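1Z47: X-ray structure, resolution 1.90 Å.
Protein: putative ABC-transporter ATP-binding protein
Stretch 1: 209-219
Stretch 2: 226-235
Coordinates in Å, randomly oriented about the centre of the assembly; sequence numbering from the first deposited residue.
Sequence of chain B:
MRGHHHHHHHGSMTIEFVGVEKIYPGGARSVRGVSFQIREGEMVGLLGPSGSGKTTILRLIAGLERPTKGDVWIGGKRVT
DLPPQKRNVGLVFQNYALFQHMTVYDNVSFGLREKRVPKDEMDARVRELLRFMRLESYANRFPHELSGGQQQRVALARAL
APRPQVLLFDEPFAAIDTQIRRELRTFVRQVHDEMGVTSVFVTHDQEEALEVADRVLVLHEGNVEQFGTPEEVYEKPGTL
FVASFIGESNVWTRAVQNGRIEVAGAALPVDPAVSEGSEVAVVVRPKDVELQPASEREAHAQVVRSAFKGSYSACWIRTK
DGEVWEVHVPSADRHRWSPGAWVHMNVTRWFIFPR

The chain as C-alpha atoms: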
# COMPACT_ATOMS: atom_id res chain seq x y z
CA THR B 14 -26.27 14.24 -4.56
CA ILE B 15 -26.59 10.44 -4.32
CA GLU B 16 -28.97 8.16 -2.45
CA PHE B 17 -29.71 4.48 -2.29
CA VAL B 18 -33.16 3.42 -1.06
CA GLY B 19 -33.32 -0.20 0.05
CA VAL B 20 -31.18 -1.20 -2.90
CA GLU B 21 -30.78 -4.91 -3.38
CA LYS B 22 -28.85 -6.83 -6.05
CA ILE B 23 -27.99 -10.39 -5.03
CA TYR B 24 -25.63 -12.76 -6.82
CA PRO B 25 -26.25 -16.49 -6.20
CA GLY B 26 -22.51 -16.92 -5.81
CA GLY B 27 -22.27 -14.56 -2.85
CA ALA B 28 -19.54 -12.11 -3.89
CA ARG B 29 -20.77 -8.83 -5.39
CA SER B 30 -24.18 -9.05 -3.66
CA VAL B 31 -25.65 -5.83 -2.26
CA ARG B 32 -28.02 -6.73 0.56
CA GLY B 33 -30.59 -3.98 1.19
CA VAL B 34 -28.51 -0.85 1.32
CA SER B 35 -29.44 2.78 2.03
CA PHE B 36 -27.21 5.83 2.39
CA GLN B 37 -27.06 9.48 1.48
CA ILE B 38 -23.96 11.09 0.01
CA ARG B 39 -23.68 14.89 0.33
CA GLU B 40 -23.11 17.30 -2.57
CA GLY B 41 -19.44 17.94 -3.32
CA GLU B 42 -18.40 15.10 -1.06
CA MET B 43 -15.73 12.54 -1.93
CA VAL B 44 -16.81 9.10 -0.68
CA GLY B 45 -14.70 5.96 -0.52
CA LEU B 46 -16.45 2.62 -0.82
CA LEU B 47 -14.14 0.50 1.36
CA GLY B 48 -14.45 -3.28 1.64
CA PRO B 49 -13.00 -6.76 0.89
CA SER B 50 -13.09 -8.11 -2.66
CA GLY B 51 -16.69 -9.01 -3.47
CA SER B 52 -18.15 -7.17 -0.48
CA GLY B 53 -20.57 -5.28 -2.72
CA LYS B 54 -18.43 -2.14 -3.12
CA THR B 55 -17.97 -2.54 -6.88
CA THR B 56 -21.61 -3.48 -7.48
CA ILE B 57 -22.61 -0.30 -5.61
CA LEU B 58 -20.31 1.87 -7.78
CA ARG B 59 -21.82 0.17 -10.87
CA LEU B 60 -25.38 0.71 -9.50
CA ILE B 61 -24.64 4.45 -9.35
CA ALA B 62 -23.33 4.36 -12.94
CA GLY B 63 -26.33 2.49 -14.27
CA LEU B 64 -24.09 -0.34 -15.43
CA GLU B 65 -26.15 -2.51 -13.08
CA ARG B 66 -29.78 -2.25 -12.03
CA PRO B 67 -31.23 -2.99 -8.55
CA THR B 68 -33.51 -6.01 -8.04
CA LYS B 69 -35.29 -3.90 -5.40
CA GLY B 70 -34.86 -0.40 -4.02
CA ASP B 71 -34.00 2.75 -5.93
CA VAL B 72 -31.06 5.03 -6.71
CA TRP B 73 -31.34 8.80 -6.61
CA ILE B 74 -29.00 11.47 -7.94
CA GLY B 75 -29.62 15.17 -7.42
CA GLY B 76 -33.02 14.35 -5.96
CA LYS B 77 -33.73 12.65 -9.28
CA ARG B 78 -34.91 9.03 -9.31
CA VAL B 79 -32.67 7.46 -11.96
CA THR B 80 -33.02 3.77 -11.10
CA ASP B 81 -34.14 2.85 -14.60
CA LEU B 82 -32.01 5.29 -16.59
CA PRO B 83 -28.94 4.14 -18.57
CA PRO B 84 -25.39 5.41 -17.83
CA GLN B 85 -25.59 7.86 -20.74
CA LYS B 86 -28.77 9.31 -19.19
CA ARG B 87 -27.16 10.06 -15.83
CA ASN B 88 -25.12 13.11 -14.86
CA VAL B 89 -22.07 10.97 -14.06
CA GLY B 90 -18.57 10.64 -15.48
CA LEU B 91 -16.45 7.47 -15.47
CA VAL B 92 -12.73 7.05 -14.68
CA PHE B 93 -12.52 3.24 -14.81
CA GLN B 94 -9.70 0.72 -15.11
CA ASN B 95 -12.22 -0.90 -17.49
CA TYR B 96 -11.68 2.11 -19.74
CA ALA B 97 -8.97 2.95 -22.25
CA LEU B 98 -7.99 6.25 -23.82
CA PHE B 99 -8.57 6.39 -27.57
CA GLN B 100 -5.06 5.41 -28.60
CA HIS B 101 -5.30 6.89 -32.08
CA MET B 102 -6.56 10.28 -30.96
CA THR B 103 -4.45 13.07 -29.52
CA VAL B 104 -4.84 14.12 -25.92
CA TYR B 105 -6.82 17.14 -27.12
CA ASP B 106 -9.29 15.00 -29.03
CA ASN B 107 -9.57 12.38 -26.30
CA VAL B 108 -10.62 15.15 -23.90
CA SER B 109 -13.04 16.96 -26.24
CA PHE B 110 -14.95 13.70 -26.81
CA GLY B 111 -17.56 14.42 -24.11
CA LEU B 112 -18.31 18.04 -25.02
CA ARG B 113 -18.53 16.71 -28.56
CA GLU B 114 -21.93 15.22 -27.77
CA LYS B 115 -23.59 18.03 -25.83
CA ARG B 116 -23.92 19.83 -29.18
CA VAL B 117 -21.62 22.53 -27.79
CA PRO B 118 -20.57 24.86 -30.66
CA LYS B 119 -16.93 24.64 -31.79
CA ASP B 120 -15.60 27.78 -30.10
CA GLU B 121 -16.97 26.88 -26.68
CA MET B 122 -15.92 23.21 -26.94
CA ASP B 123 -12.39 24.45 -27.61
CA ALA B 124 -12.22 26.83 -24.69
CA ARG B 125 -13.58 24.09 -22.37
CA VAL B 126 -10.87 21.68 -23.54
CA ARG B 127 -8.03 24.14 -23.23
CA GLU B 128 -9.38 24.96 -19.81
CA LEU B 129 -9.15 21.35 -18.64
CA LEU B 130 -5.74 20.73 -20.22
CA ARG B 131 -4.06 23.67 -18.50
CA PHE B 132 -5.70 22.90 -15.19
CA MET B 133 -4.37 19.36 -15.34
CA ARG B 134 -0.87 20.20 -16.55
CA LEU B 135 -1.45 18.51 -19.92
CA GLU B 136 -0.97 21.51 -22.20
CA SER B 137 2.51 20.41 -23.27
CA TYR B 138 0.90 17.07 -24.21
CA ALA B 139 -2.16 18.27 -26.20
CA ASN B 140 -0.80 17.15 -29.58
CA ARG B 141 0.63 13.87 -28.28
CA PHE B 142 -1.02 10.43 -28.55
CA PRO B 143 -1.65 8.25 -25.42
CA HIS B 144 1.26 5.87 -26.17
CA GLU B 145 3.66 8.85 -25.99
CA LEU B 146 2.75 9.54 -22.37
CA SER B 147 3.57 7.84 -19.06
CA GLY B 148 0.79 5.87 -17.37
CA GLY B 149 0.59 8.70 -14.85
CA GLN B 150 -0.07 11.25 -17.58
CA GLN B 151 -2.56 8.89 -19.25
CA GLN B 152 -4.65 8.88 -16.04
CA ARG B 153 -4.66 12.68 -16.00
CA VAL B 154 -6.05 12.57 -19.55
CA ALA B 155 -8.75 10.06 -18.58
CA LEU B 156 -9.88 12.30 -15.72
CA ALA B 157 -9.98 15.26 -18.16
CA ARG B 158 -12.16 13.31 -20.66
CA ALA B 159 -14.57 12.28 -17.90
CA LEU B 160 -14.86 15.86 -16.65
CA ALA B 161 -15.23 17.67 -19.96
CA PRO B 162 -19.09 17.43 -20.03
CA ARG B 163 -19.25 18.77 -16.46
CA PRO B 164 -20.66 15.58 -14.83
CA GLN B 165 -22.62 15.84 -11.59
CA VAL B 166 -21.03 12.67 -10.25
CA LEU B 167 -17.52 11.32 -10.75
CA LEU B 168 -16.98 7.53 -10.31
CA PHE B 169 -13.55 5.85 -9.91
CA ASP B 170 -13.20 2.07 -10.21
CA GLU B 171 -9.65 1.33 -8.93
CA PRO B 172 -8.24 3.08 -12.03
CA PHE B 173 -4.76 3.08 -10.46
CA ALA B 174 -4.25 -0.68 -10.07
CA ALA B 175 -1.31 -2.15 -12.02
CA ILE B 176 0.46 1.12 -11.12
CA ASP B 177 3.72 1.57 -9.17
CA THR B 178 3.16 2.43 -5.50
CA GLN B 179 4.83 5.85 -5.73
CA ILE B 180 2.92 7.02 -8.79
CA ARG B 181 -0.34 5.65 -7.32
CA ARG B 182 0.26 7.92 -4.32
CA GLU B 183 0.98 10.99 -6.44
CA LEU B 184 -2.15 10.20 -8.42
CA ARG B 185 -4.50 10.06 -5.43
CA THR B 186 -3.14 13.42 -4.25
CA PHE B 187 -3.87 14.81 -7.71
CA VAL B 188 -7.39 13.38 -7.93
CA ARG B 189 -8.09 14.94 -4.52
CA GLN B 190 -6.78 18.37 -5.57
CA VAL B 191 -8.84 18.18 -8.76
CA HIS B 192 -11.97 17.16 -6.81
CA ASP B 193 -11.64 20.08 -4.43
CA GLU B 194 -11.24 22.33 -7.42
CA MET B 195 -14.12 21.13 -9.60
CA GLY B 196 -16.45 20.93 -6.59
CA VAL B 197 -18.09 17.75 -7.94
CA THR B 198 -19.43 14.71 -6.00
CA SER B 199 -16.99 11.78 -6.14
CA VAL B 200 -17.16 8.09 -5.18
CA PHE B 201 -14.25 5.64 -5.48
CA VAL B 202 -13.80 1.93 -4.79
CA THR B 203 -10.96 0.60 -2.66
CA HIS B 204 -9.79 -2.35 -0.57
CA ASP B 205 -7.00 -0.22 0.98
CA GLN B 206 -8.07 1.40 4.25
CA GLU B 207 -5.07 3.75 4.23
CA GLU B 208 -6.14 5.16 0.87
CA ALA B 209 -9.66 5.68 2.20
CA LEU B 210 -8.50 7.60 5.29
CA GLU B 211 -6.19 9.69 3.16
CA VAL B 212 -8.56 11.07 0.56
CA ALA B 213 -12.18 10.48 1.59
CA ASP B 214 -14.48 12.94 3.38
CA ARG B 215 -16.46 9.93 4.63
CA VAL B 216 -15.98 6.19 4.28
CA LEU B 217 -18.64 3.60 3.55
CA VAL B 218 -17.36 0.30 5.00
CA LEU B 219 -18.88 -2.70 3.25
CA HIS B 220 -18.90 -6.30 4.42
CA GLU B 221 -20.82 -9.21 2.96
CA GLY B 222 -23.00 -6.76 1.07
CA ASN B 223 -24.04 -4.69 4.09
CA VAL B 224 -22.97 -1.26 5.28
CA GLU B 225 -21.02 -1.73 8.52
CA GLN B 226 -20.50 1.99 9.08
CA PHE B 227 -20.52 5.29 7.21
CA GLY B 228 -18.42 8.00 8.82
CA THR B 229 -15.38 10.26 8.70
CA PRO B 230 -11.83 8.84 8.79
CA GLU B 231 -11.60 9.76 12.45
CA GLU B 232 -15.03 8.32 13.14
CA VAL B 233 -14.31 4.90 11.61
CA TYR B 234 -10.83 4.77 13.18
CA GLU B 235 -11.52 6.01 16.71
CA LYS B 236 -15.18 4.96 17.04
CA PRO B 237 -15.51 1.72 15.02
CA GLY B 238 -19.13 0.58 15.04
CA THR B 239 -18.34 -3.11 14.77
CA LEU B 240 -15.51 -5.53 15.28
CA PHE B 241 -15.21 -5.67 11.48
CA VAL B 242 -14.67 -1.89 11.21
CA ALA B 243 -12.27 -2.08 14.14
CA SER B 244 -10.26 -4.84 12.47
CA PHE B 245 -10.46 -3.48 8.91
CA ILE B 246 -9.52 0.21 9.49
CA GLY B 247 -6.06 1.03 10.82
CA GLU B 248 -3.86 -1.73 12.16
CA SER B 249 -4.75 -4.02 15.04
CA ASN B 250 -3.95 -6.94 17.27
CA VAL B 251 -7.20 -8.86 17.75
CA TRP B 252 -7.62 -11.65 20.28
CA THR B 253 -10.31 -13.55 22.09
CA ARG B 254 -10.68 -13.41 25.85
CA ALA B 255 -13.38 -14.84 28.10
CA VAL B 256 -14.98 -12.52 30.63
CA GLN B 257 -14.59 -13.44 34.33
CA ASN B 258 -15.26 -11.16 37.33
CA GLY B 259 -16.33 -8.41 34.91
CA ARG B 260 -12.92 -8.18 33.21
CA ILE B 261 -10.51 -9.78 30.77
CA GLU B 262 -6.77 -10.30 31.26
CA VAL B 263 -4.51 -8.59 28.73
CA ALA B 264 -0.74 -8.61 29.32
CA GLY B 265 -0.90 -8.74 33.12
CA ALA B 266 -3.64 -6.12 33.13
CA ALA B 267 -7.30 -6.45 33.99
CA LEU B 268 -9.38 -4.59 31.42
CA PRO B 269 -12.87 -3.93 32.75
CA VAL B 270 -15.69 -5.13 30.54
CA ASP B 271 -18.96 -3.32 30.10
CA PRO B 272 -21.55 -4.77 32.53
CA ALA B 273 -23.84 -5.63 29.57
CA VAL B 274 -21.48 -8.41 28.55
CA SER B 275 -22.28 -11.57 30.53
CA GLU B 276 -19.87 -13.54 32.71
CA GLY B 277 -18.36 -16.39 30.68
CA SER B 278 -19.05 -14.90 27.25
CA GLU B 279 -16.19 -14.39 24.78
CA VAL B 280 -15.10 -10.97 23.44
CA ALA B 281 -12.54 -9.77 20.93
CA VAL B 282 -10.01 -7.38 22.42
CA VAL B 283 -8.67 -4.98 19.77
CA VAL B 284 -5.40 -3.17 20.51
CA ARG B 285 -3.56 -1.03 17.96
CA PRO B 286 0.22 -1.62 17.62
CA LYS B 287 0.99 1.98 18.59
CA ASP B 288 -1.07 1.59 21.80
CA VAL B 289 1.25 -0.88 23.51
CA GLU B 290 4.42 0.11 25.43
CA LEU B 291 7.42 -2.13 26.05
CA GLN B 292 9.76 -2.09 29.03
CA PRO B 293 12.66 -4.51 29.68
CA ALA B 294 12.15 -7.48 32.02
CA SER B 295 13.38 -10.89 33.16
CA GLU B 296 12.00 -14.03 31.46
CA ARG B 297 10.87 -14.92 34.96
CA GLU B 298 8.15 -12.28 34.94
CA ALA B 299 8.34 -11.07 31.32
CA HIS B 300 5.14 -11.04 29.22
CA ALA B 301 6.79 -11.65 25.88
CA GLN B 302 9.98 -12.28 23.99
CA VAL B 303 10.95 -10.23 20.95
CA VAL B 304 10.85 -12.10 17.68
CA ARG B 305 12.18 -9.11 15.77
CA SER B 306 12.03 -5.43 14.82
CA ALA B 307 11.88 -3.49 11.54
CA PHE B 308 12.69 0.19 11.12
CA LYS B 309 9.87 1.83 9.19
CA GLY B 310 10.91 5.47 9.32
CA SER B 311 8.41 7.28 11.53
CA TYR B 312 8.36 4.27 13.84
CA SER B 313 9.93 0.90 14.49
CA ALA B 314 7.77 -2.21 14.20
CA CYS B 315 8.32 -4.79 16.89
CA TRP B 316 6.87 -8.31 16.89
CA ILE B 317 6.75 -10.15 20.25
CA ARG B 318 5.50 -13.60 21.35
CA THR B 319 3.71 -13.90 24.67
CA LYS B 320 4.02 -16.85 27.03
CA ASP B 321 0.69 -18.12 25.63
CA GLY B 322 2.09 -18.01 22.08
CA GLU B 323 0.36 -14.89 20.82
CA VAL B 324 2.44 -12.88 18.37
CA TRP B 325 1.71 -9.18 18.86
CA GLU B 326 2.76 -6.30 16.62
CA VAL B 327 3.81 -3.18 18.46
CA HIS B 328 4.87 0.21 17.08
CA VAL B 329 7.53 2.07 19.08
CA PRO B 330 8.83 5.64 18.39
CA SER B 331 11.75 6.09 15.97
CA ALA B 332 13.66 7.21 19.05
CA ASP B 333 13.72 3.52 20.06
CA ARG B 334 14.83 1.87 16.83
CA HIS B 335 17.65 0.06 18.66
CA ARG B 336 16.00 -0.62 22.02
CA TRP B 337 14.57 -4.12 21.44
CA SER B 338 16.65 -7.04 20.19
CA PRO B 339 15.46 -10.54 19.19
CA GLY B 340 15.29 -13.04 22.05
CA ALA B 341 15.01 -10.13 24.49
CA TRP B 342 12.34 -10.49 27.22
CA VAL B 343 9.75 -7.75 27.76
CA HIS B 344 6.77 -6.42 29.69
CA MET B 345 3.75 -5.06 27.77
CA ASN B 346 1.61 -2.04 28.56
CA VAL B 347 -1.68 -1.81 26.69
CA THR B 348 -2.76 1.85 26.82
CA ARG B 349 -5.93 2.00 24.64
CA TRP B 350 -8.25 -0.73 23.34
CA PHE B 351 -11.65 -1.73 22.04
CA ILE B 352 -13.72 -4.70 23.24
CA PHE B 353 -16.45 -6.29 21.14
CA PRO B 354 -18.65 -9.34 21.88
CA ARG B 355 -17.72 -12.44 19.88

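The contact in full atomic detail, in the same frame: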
# COMPACT_ATOMS: atom_id res chain seq x y z
N ALA B 209 -8.37 5.11 1.82
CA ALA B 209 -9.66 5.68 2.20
C ALA B 209 -9.49 6.80 3.24
O ALA B 209 -10.08 7.87 3.10
CB ALA B 209 -10.59 4.58 2.73
N LEU B 210 -8.70 6.57 4.27
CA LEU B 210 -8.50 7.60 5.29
C LEU B 210 -7.83 8.84 4.71
O LEU B 210 -8.11 9.97 5.11
CB LEU B 210 -7.60 7.10 6.43
CG LEU B 210 -8.07 5.92 7.30
CD1 LEU B 210 -6.91 5.50 8.22
CD2 LEU B 210 -9.30 6.31 8.12
N GLU B 211 -6.93 8.61 3.77
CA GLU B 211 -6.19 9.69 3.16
C GLU B 211 -6.96 10.67 2.29
O GLU B 211 -6.74 11.88 2.38
CB GLU B 211 -5.06 9.13 2.32
CG GLU B 211 -4.43 10.19 1.45
CD GLU B 211 -3.00 10.48 1.83
OE1 GLU B 211 -2.64 10.35 3.02
OE2 GLU B 211 -2.25 10.87 0.91
N VAL B 212 -7.85 10.16 1.45
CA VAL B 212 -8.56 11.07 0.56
C VAL B 212 -10.05 11.25 0.75
O VAL B 212 -10.59 12.24 0.27
CB VAL B 212 -8.30 10.70 -0.93
CG1 VAL B 212 -6.80 10.65 -1.22
CG2 VAL B 212 -8.93 9.38 -1.25
N ALA B 213 -10.72 10.34 1.45
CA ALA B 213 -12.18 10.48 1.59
C ALA B 213 -12.69 11.42 2.68
O ALA B 213 -12.07 11.56 3.74
CB ALA B 213 -12.81 9.11 1.76
N ASP B 214 -13.82 12.07 2.40
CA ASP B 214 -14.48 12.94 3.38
C ASP B 214 -15.15 11.99 4.37
O ASP B 214 -15.05 12.17 5.58
CB ASP B 214 -15.50 13.83 2.68
CG ASP B 214 -14.84 14.86 1.78
OD1 ASP B 214 -15.24 14.97 0.61
OD2 ASP B 214 -13.92 15.54 2.26
N ARG B 215 -15.83 10.98 3.83
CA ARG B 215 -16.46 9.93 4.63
C ARG B 215 -16.27 8.57 3.94
O ARG B 215 -16.19 8.47 2.72
CB ARG B 215 -17.97 10.17 4.86
CG ARG B 215 -18.26 11.27 5.89
CD ARG B 215 -19.72 11.28 6.26
NE ARG B 215 -20.55 11.56 5.09
CZ ARG B 215 -21.84 11.27 5.01
NH1 ARG B 215 -22.45 10.68 6.04
NH2 ARG B 215 -22.52 11.59 3.92
N VAL B 216 -16.22 7.54 4.76
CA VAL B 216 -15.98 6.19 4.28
C VAL B 216 -17.17 5.28 4.52
O VAL B 216 -17.72 5.24 5.63
CB VAL B 216 -14.75 5.60 5.02
CG1 VAL B 216 -14.43 4.19 4.50
CG2 VAL B 216 -13.57 6.54 4.85
N LEU B 217 -17.56 4.56 3.47
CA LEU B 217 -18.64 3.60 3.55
C LEU B 217 -17.98 2.19 3.63
O LEU B 217 -17.49 1.66 2.64
CB LEU B 217 -19.52 3.69 2.31
CG LEU B 217 -20.80 2.87 2.44
CD1 LEU B 217 -21.77 3.62 3.34
CD2 LEU B 217 -21.43 2.64 1.09
N VAL B 218 -17.96 1.62 4.83
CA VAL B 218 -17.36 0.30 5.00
C VAL B 218 -18.39 -0.79 4.66
O VAL B 218 -19.50 -0.86 5.23
CB VAL B 218 -16.85 0.12 6.45
CG1 VAL B 218 -15.91 -1.09 6.56
CG2 VAL B 218 -16.15 1.39 6.90
N LEU B 219 -18.02 -1.63 3.70
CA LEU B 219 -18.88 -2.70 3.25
C LEU B 219 -18.34 -4.06 3.71
O LEU B 219 -17.13 -4.28 3.78
CB LEU B 219 -18.97 -2.70 1.72
CG LEU B 219 -19.82 -1.60 1.09
CD1 LEU B 219 -21.28 -1.78 1.49
CD2 LEU B 219 -19.30 -0.25 1.54
N GLN B 226 -20.55 0.65 8.52
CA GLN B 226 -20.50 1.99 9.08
C GLN B 226 -20.26 3.00 7.96
O GLN B 226 -19.73 2.66 6.90
CB GLN B 226 -19.41 2.10 10.16
CG GLN B 226 -19.18 3.50 10.72
CD GLN B 226 -18.40 3.53 12.02
OE1 GLN B 226 -17.60 2.62 12.31
NE2 GLN B 226 -18.60 4.58 12.80
N PHE B 227 -20.68 4.23 8.19
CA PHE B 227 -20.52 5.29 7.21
C PHE B 227 -20.16 6.52 8.03
O PHE B 227 -21.01 7.11 8.70
CB PHE B 227 -21.85 5.47 6.45
CG PHE B 227 -21.79 6.48 5.33
CD1 PHE B 227 -20.63 6.62 4.55
CD2 PHE B 227 -22.90 7.26 5.04
CE1 PHE B 227 -20.59 7.54 3.49
CE2 PHE B 227 -22.87 8.18 3.98
CZ PHE B 227 -21.71 8.32 3.21
N GLY B 228 -18.88 6.87 8.04
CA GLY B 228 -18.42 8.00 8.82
C GLY B 228 -17.11 8.58 8.35
O GLY B 228 -16.52 8.11 7.37
N THR B 229 -16.64 9.62 9.05
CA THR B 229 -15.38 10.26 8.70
C THR B 229 -14.22 9.35 9.06
O THR B 229 -14.38 8.41 9.83
CB THR B 229 -15.17 11.54 9.48
OG1 THR B 229 -14.97 11.20 10.85
CG2 THR B 229 -16.37 12.49 9.32
N PRO B 230 -13.03 9.64 8.51
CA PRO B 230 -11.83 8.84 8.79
C PRO B 230 -11.62 8.69 10.30
O PRO B 230 -11.32 7.61 10.80
CB PRO B 230 -10.72 9.65 8.14
CG PRO B 230 -11.39 10.16 6.91
CD PRO B 230 -12.75 10.63 7.46
N GLU B 231 -11.79 9.80 11.02
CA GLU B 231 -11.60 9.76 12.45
C GLU B 231 -12.69 8.92 13.08
O GLU B 231 -12.41 8.11 13.96
CB GLU B 231 -11.60 11.17 13.04
CG GLU B 231 -11.15 11.16 14.49
CD GLU B 231 -11.13 12.53 15.12
OE1 GLU B 231 -10.92 12.61 16.35
OE2 GLU B 231 -11.33 13.52 14.38
N GLU B 232 -13.92 9.09 12.61
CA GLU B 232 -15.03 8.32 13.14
C GLU B 232 -14.77 6.81 13.02
O GLU B 232 -14.77 6.10 14.03
CB GLU B 232 -16.33 8.71 12.42
CG GLU B 232 -16.96 9.98 13.04
CD GLU B 232 -18.12 10.57 12.25
OE1 GLU B 232 -18.69 11.57 12.74
OE2 GLU B 232 -18.47 10.06 11.16
N VAL B 233 -14.53 6.33 11.80
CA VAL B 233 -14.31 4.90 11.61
C VAL B 233 -13.06 4.35 12.30
O VAL B 233 -13.03 3.17 12.64
CB VAL B 233 -14.29 4.51 10.11
CG1 VAL B 233 -15.64 4.79 9.50
CG2 VAL B 233 -13.18 5.27 9.38
N TYR B 234 -12.06 5.20 12.53
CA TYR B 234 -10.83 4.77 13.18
C TYR B 234 -10.90 4.79 14.71
O TYR B 234 -10.46 3.85 15.38
CB TYR B 234 -9.65 5.66 12.75
CG TYR B 234 -8.28 5.22 13.27
CD1 TYR B 234 -7.42 4.43 12.48
CD2 TYR B 234 -7.83 5.61 14.52
CE1 TYR B 234 -6.15 4.06 12.95
CE2 TYR B 234 -6.57 5.24 14.99
CZ TYR B 234 -5.74 4.47 14.20
OH TYR B 234 -4.49 4.14 14.67
N GLU B 235 -11.44 5.88 15.27
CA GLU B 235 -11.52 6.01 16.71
C GLU B 235 -12.80 5.47 17.34
O GLU B 235 -12.78 5.04 18.49
CB GLU B 235 -11.31 7.48 17.11
CG GLU B 235 -9.95 8.04 16.69
CD GLU B 235 -8.78 7.47 17.49
OE1 GLU B 235 -8.85 6.31 17.96
OE2 GLU B 235 -7.76 8.18 17.63
O HOH W 1 -21.77 9.64 8.40

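Three residues cover the most surface in this contact: Phe 227, Arg 215 and Pro 230. The first two meet on one face of a two-stranded antiparallel pairing, and the third lies where the chain leaves that pairing for a helix.

The framework is the pairing of strand 215-219 with strand 226-228, whose N-to-C directions differ by 174°. Val 216 and Gly 228 form a hydrogen-bonded pair: Val 216 N donates to Gly 228 O at 2.7 Å with a nearly straight angle of 174°, and Gly 228 N returns a bond to Val 216 O at 3.1 Å and 149°. Farther along, Val 218 N donates to Gln 226 O at 2.9 Å. Val 216 O and Gly 228 O also receive CA-H...O contacts, the better directed being Phe 227 CA to Val 216 O, 3.2 Å with 153° at the hydrogen.

Leu 217 and Phe 227 face each other as a non-hydrogen-bonded pair, CA to CA 4.5 Å, so their side chains leave the sheet on the same face. Phe 227, with chi1 at -175° (t), brings CD1 to 3.4 Å from Leu 217 CD1, an apolar contact. Arg 215 extends along this face too, and its guanidinium has Phe 227 CE2 over one face, with NH1 3.3 Å from CE2. That NH1 lies oblique to the phenyl ring, so the approach is close without being a parallel stack. A water ties the same two residues together by a polar route: it accepts from Arg 215 NH1 at 2.7 Å and donates to Phe 227 O, also at 2.7 Å.

Pro 230 points its CA-to-CB bond toward the first stretch. Its ring meets two successive carbonyls of the turn between helix and strand: CG is 3.5 Å from Ala 213 O, and CD is 3.3 Å from Asp 214 O. Leu 210 closes the other part of this contact, its CD2 lying 3.6 Å from Pro 230 CB. Although the CA-to-CB bond of Leu 210 runs sideways, its m,t rotamer brings the end of the side chain nearer, and CD2 also reaches Val 233 CG2 at 4.2 Å.

The helix carrying Pro 230 is secured at its start by reciprocal bonds. Thr 229 OG1 caps it by accepting from Glu 232 N at 2.9 Å, while Thr 229 N donates to Glu 232 OE2 at 2.8 Å. An ideal CB on Gly 228 would fall 2.6 Å from that same Glu 232 OE2, a clash in this conformation.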